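Local coordinates for Methylcobalamin\: coenzyme M methyltransferase (Methanosarcina mazei, PDB 4AY7), which probably transfers a methyl group from a methylated corrinoid to coenzyme M in methanogenesis, using a zinc ion held in a TIM-barrel fold, at residues V167-F170 and M171-I175; L181-A184 and L185-T189. All coordinates share one frame; numbering follows the deposited sequence.

Contact 1 of 2, residues V167-F170 and M171-I175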
ATOM      1  N   VAL A 167      12.018  -5.938  14.861  1.00 25.08           N
ATOM      2  CA  VAL A 167      12.962  -5.560  13.848  1.00 26.14           C
ATOM      3  C   VAL A 167      14.385  -5.786  14.366  1.00 27.60           C
ATOM      4  O   VAL A 167      15.291  -6.134  13.599  1.00 27.12           O
ATOM      5  CB  VAL A 167      12.765  -4.098  13.336  1.00 26.74           C
ATOM      6  CG1 VAL A 167      13.157  -3.099  14.379  1.00 27.15           C
ATOM      7  CG2 VAL A 167      13.606  -3.912  12.080  1.00 27.70           C
ATOM      8  N   LYS A 168      14.588  -5.676  15.665  1.00 29.26           N
ATOM      9  CA  LYS A 168      15.918  -5.931  16.219  1.00 31.20           C
ATOM     10  C   LYS A 168      16.399  -7.403  16.028  1.00 30.79           C
ATOM     11  O   LYS A 168      17.559  -7.652  15.685  1.00 32.18           O
ATOM     12  CB  LYS A 168      15.888  -5.557  17.668  1.00 34.76           C
ATOM     13  CG  LYS A 168      17.221  -5.603  18.349  1.00 38.31           C
ATOM     14  CD  LYS A 168      17.023  -5.446  19.849  1.00 41.58           C
ATOM     15  CE  LYS A 168      18.145  -6.130  20.626  1.00 43.60           C
ATOM     16  NZ  LYS A 168      19.377  -5.295  20.576  1.00 46.32           N
ATOM     17  N   SER A 169      15.508  -8.368  16.259  1.00 28.44           N
ATOM     18  CA  SER A 169      15.831  -9.778  16.030  1.00 27.90           C
ATOM     19  C   SER A 169      15.972 -10.025  14.535  1.00 27.70           C
ATOM     20  O   SER A 169      16.842 -10.732  14.068  1.00 27.30           O
ATOM     21  CB  SER A 169      14.764 -10.688  16.588  1.00 26.45           C
ATOM     22  OG  SER A 169      14.622 -10.457  17.983  1.00 26.59           O
ATOM     23  N   PHE A 170      15.095  -9.432  13.768  1.00 27.64           N
ATOM     24  CA  PHE A 170      15.114  -9.613  12.288  1.00 27.82           C
ATOM     25  C   PHE A 170      16.456  -9.160  11.700  1.00 30.01           C
ATOM     26  O   PHE A 170      17.100  -9.918  10.968  1.00 31.86           O
ATOM     27  CB  PHE A 170      13.915  -8.883  11.692  1.00 27.33           C
ATOM     28  CG  PHE A 170      13.681  -9.135  10.246  1.00 28.41           C
ATOM     29  CD1 PHE A 170      12.935 -10.230   9.831  1.00 28.76           C
ATOM     30  CD2 PHE A 170      14.147  -8.270   9.314  1.00 28.52           C
ATOM     31  CE1 PHE A 170      12.700 -10.465   8.522  1.00 28.87           C
ATOM     32  CE2 PHE A 170      13.928  -8.510   7.969  1.00 28.48           C
ATOM     33  CZ  PHE A 170      13.169  -9.591   7.578  1.00 27.96           C
ATOM     34  N   MET A 171      16.945  -7.991  12.091  1.00 30.24           N
ATOM     35  CA  MET A 171      18.226  -7.515  11.595  0.70 32.97           C
ATOM     36  C   MET A 171      19.378  -8.399  12.061  1.00 32.59           C
ATOM     37  O   MET A 171      20.237  -8.793  11.261  1.00 33.50           O
ATOM     38  CB  MET A 171      18.443  -6.052  11.990  0.70 35.02           C
ATOM     39  CG  MET A 171      17.617  -5.090  11.133  0.70 38.06           C
ATOM     40  SD  MET A 171      17.832  -3.309  11.496  0.70 46.32           S
ATOM     41  CE  MET A 171      19.636  -3.181  11.699  0.70 41.07           C
ATOM     42  N   LYS A 172      19.372  -8.767  13.335  1.00 34.11           N
ATOM     43  CA  LYS A 172      20.433  -9.600  13.906  1.00 34.57           C
ATOM     44  C   LYS A 172      20.462 -10.970  13.248  1.00 33.84           C
ATOM     45  O   LYS A 172      21.519 -11.471  12.932  1.00 34.25           O
ATOM     46  CB  LYS A 172      20.228  -9.706  15.433  1.00 38.02           C
ATOM     47  CG  LYS A 172      21.333 -10.356  16.262  1.00 41.44           C
ATOM     48  CD  LYS A 172      21.009 -10.227  17.787  1.00 44.74           C
ATOM     49  CE  LYS A 172      22.218 -10.333  18.743  1.00 48.31           C
ATOM     50  NZ  LYS A 172      22.361 -11.591  19.588  1.00 49.11           N
ATOM     51  N   TRP A 173      19.301 -11.572  13.006  1.00 32.38           N
ATOM     52  CA  TRP A 173      19.252 -12.869  12.344  1.00 32.34           C
ATOM     53  C   TRP A 173      19.661 -12.839  10.887  1.00 33.14           C
ATOM     54  O   TRP A 173      20.143 -13.855  10.346  1.00 34.42           O
ATOM     55  CB  TRP A 173      17.877 -13.458  12.455  1.00 30.30           C
ATOM     56  CG  TRP A 173      17.463 -13.661  13.893  1.00 30.83           C
ATOM     57  CD1 TRP A 173      18.221 -13.507  15.034  1.00 31.70           C
ATOM     58  CD2 TRP A 173      16.166 -14.071  14.353  1.00 30.62           C
ATOM     59  NE1 TRP A 173      17.458 -13.751  16.146  1.00 32.67           N
ATOM     60  CE2 TRP A 173      16.223 -14.103  15.789  1.00 30.93           C
ATOM     61  CE3 TRP A 173      14.996 -14.393  13.723  1.00 31.69           C
ATOM     62  CZ2 TRP A 173      15.149 -14.448  16.556  1.00 31.97           C
ATOM     63  CZ3 TRP A 173      13.905 -14.722  14.499  1.00 31.70           C
ATOM     64  CH2 TRP A 173      13.987 -14.782  15.881  1.00 31.36           C
ATOM     65  N   SER A 174      19.420 -11.709  10.243  1.00 33.36           N
ATOM     66  CA  SER A 174      19.817 -11.535   8.842  1.00 33.83           C
ATOM     67  C   SER A 174      21.322 -11.755   8.620  1.00 36.21           C
ATOM     68  O   SER A 174      21.725 -12.250   7.542  1.00 37.20           O
ATOM     69  CB  SER A 174      19.403 -10.165   8.309  1.00 33.49           C
ATOM     70  OG  SER A 174      20.243  -9.116   8.739  1.00 34.19           O
ATOM     71  N   ILE A 175      22.129 -11.419   9.639  1.00 37.75           N
ATOM     72  CA  ILE A 175      23.593 -11.685   9.639  1.00 38.85           C
ATOM     73  C   ILE A 175      23.954 -13.003  10.323  1.00 40.41           C
ATOM     74  O   ILE A 175      24.784 -13.750   9.819  1.00 42.50           O
ATOM     75  CB  ILE A 175      24.353 -10.608  10.440  1.00 39.40           C
ATOM     76  CG1 ILE A 175      24.118  -9.224   9.867  1.00 39.40           C
ATOM     77  CG2 ILE A 175      25.833 -10.994  10.600  1.00 40.05           C
ATOM     78  CD1 ILE A 175      23.767  -8.188  10.918  1.00 39.67           C
TER
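Ser169 and Trp173, one turn apart on the short helix 167-176 of this TIM-barrel protein, meet with the indole of Trp173 laid against the turn before it. CB of Ser169 sits over the indole in a CH-pi contact, 4.0 Å from the centroid of the six-membered ring of Trp173 and 22° off the ring normal. Ser169 O approaches the indole too, 3.0 Å from CG of Trp173 and above the ring plane near its rim. CG of Trp173 stands anti to the carbonyl carbon (chi1 -60°), which folds the indole back over Ser169. Ser169 O also accepts the hydrogen bond of Trp173 N at 2.8 Å, nearly along the C=O axis. Beyond the turn, the indole touches Val165 of helix 157-165 and Leu180 of helix 178-202. An alanine in place of Trp173 would probably strip Ser169 CB of its aromatic cover and open a gap beside Val165 and Leu180. One residue on, Ser174 N bonds to Phe170 O (3.0 Å), and Ser174 OG turns back to give a short 2.5 Å hydrogen bond to Met171 O. Ser169 OG is bonded to Pro112 O and Ser166 OG, tying the helix to the chain outside it. Phe170 is buried between helix 157-165, on Ala161 and Val165, and helix 178-202, on Leu181 and Leu185.

Contact 2 of 2, residues L181-A184 and L185-T189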
ATOM      1  N   LEU A 181      15.828 -16.102  10.099  1.00 27.97           N
ATOM      2  CA  LEU A 181      15.404 -15.129   9.119  1.00 27.12           C
ATOM      3  C   LEU A 181      14.520 -15.740   8.006  1.00 26.01           C
ATOM      4  O   LEU A 181      13.392 -15.242   7.744  1.00 22.94           O
ATOM      5  CB  LEU A 181      16.587 -14.425   8.479  1.00 27.71           C
ATOM      6  CG  LEU A 181      16.123 -13.227   7.674  1.00 27.65           C
ATOM      7  CD1 LEU A 181      16.201 -11.949   8.484  1.00 27.29           C
ATOM      8  CD2 LEU A 181      17.006 -13.086   6.432  1.00 27.88           C
ATOM      9  N   GLU A 182      15.011 -16.810   7.368  1.00 25.15           N
ATOM     10  CA  GLU A 182      14.204 -17.480   6.353  1.00 26.39           C
ATOM     11  C   GLU A 182      12.949 -18.162   6.785  1.00 25.02           C
ATOM     12  O   GLU A 182      11.933 -18.088   6.086  1.00 24.08           O
ATOM     13  CB  GLU A 182      15.035 -18.476   5.537  1.00 29.20           C
ATOM     14  CG  GLU A 182      16.043 -17.804   4.629  1.00 31.02           C
ATOM     15  CD  GLU A 182      16.651 -18.837   3.675  1.00 35.40           C
ATOM     16  OE1 GLU A 182      15.898 -19.610   2.998  1.00 36.84           O
ATOM     17  OE2 GLU A 182      17.886 -18.920   3.669  1.00 39.85           O
ATOM     18  N   GLN A 183      12.967 -18.769   7.963  1.00 25.03           N
ATOM     19  CA  GLN A 183      11.730 -19.364   8.482  1.00 25.08           C
ATOM     20  C   GLN A 183      10.667 -18.307   8.709  1.00 23.96           C
ATOM     21  O   GLN A 183       9.511 -18.517   8.352  1.00 23.50           O
ATOM     22  CB  GLN A 183      11.998 -20.101   9.774  1.00 26.88           C
ATOM     23  CG  GLN A 183      10.837 -20.969  10.135  1.00 29.44           C
ATOM     24  CD  GLN A 183      11.086 -21.728  11.411  1.00 32.25           C
ATOM     25  OE1 GLN A 183      12.238 -21.805  11.940  1.00 34.65           O
ATOM     26  NE2 GLN A 183      10.020 -22.340  11.904  1.00 35.35           N
ATOM     27  N   ALA A 184      11.056 -17.168   9.284  1.00 22.71           N
ATOM     28  CA  ALA A 184      10.081 -16.077   9.499  1.00 22.19           C
ATOM     29  C   ALA A 184       9.491 -15.496   8.220  1.00 21.24           C
ATOM     30  O   ALA A 184       8.268 -15.243   8.104  1.00 20.05           O
ATOM     31  CB  ALA A 184      10.727 -14.973  10.338  1.00 21.76           C
ATOM     32  N   LEU A 185      10.372 -15.234   7.258  1.00 21.41           N
ATOM     33  CA  LEU A 185       9.969 -14.776   5.945  1.00 21.04           C
ATOM     34  C   LEU A 185       9.020 -15.753   5.308  1.00 21.38           C
ATOM     35  O   LEU A 185       7.996 -15.346   4.814  1.00 21.03           O
ATOM     36  CB  LEU A 185      11.199 -14.584   5.071  1.00 21.27           C
ATOM     37  CG  LEU A 185      12.029 -13.361   5.487  1.00 21.35           C
ATOM     38  CD1 LEU A 185      13.394 -13.359   4.787  1.00 21.99           C
ATOM     39  CD2 LEU A 185      11.278 -12.094   5.104  1.00 20.79           C
ATOM     40  N   ASP A 186       9.257 -17.055   5.437  1.00 22.06           N
ATOM     41  CA  ASP A 186       8.354 -18.020   4.866  1.00 23.14           C
ATOM     42  C   ASP A 186       6.989 -18.053   5.507  1.00 22.57           C
ATOM     43  O   ASP A 186       5.978 -18.126   4.803  1.00 23.48           O
ATOM     44  CB  ASP A 186       8.997 -19.447   4.847  1.00 25.73           C
ATOM     45  CG  ASP A 186      10.169 -19.550   3.791  1.00 28.16           C
ATOM     46  OD1 ASP A 186      10.311 -18.629   2.937  1.00 30.99           O
ATOM     47  OD2 ASP A 186      10.955 -20.514   3.880  1.00 29.78           O
ATOM     48  N   ILE A 187       6.920 -18.009   6.840  1.00 22.44           N
ATOM     49  CA  ILE A 187       5.632 -17.948   7.520  1.00 21.93           C
ATOM     50  C   ILE A 187       4.918 -16.637   7.163  1.00 21.05           C
ATOM     51  O   ILE A 187       3.707 -16.660   6.849  1.00 20.41           O
ATOM     52  CB  ILE A 187       5.789 -18.000   9.047  1.00 22.33           C
ATOM     53  CG1 ILE A 187       6.411 -19.356   9.477  1.00 23.87           C
ATOM     54  CG2 ILE A 187       4.459 -17.782   9.732  1.00 22.37           C
ATOM     55  CD1 ILE A 187       7.128 -19.327  10.810  1.00 23.59           C
ATOM     56  N   ALA A 188       5.650 -15.495   7.231  1.00 19.89           N
ATOM     57  CA  ALA A 188       5.083 -14.189   6.859  1.00 19.84           C
ATOM     58  C   ALA A 188       4.534 -14.216   5.435  1.00 19.48           C
ATOM     59  O   ALA A 188       3.442 -13.696   5.237  1.00 18.91           O
ATOM     60  CB  ALA A 188       6.124 -13.043   6.993  1.00 18.89           C
ATOM     61  N   THR A 189       5.225 -14.874   4.464  1.00 19.80           N
ATOM     62  CA  THR A 189       4.775 -14.838   3.070  1.00 20.49           C
ATOM     63  C   THR A 189       3.504 -15.655   2.908  1.00 21.30           C
ATOM     64  O   THR A 189       2.568 -15.206   2.236  1.00 20.87           O
ATOM     65  CB  THR A 189       5.896 -15.265   2.109  1.00 20.87           C
ATOM     66  OG1 THR A 189       6.986 -14.386   2.354  1.00 20.98           O
ATOM     67  CG2 THR A 189       5.521 -15.225   0.610  1.00 20.45           C
TER
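Leu181 and Leu185 run alongside each other in the same direction from successive turns of helix 178-202 in the TIM-barrel fold. CD1 of Leu185 meets CG of Leu181 at 4.0 Å, and CG of Leu185 rests 3.2 Å from Leu181 O. Leu185 reaches back in this way because its CG is anti to the carbonyl carbon (chi1 -72°). A second pair runs along another side of the helix, where Gln183 CG and Ile187 CD1 are 4.1 Å apart. Beneath these side chains the backbone keeps the regular i to i+4 pattern: Leu185 N bonds to Leu181 O at 3.1 Å, and Ala188 N to Ala184 O at 2.8 Å. Further out, Arg231 of helix 221-238 forms salt bridges with both Glu182 and Asp186, through NH2 and NE respectively, and this shared positive charge probably eases the proximity of the two carboxylates. Leu185 and Ala188 both pack on Ala161 of helix 157-165, while Ile187 meets loop residues Met91, Ala118 and Val120. At the end of the segment, Leu185 O accepts two donors from Thr189: the backbone N, and OG1 at 2.8 Å, which lies above the carbonyl plane, 39° out of it.

Contacts 1 and 2 come in series along the chain, on helix 167-176 and then on helix 178-202 which follows it, and their centres are about 12 Å apart. They also touch directly: CD1 of Leu181 packs against the backbone of Phe170, 3.3 Å from Phe170 O, and CZ of Phe170 is 4.0 Å from CD2 of Leu185. This last pair gives the two helices an apolar meeting point, with helix 157-165 packed against both. All of this is in the stretch between strands 150-155 and 206-210, neighbours in the parallel sheet, so the pair belongs to the helical outer layer of the barrel, away from the zinc ion and the coenzyme M site.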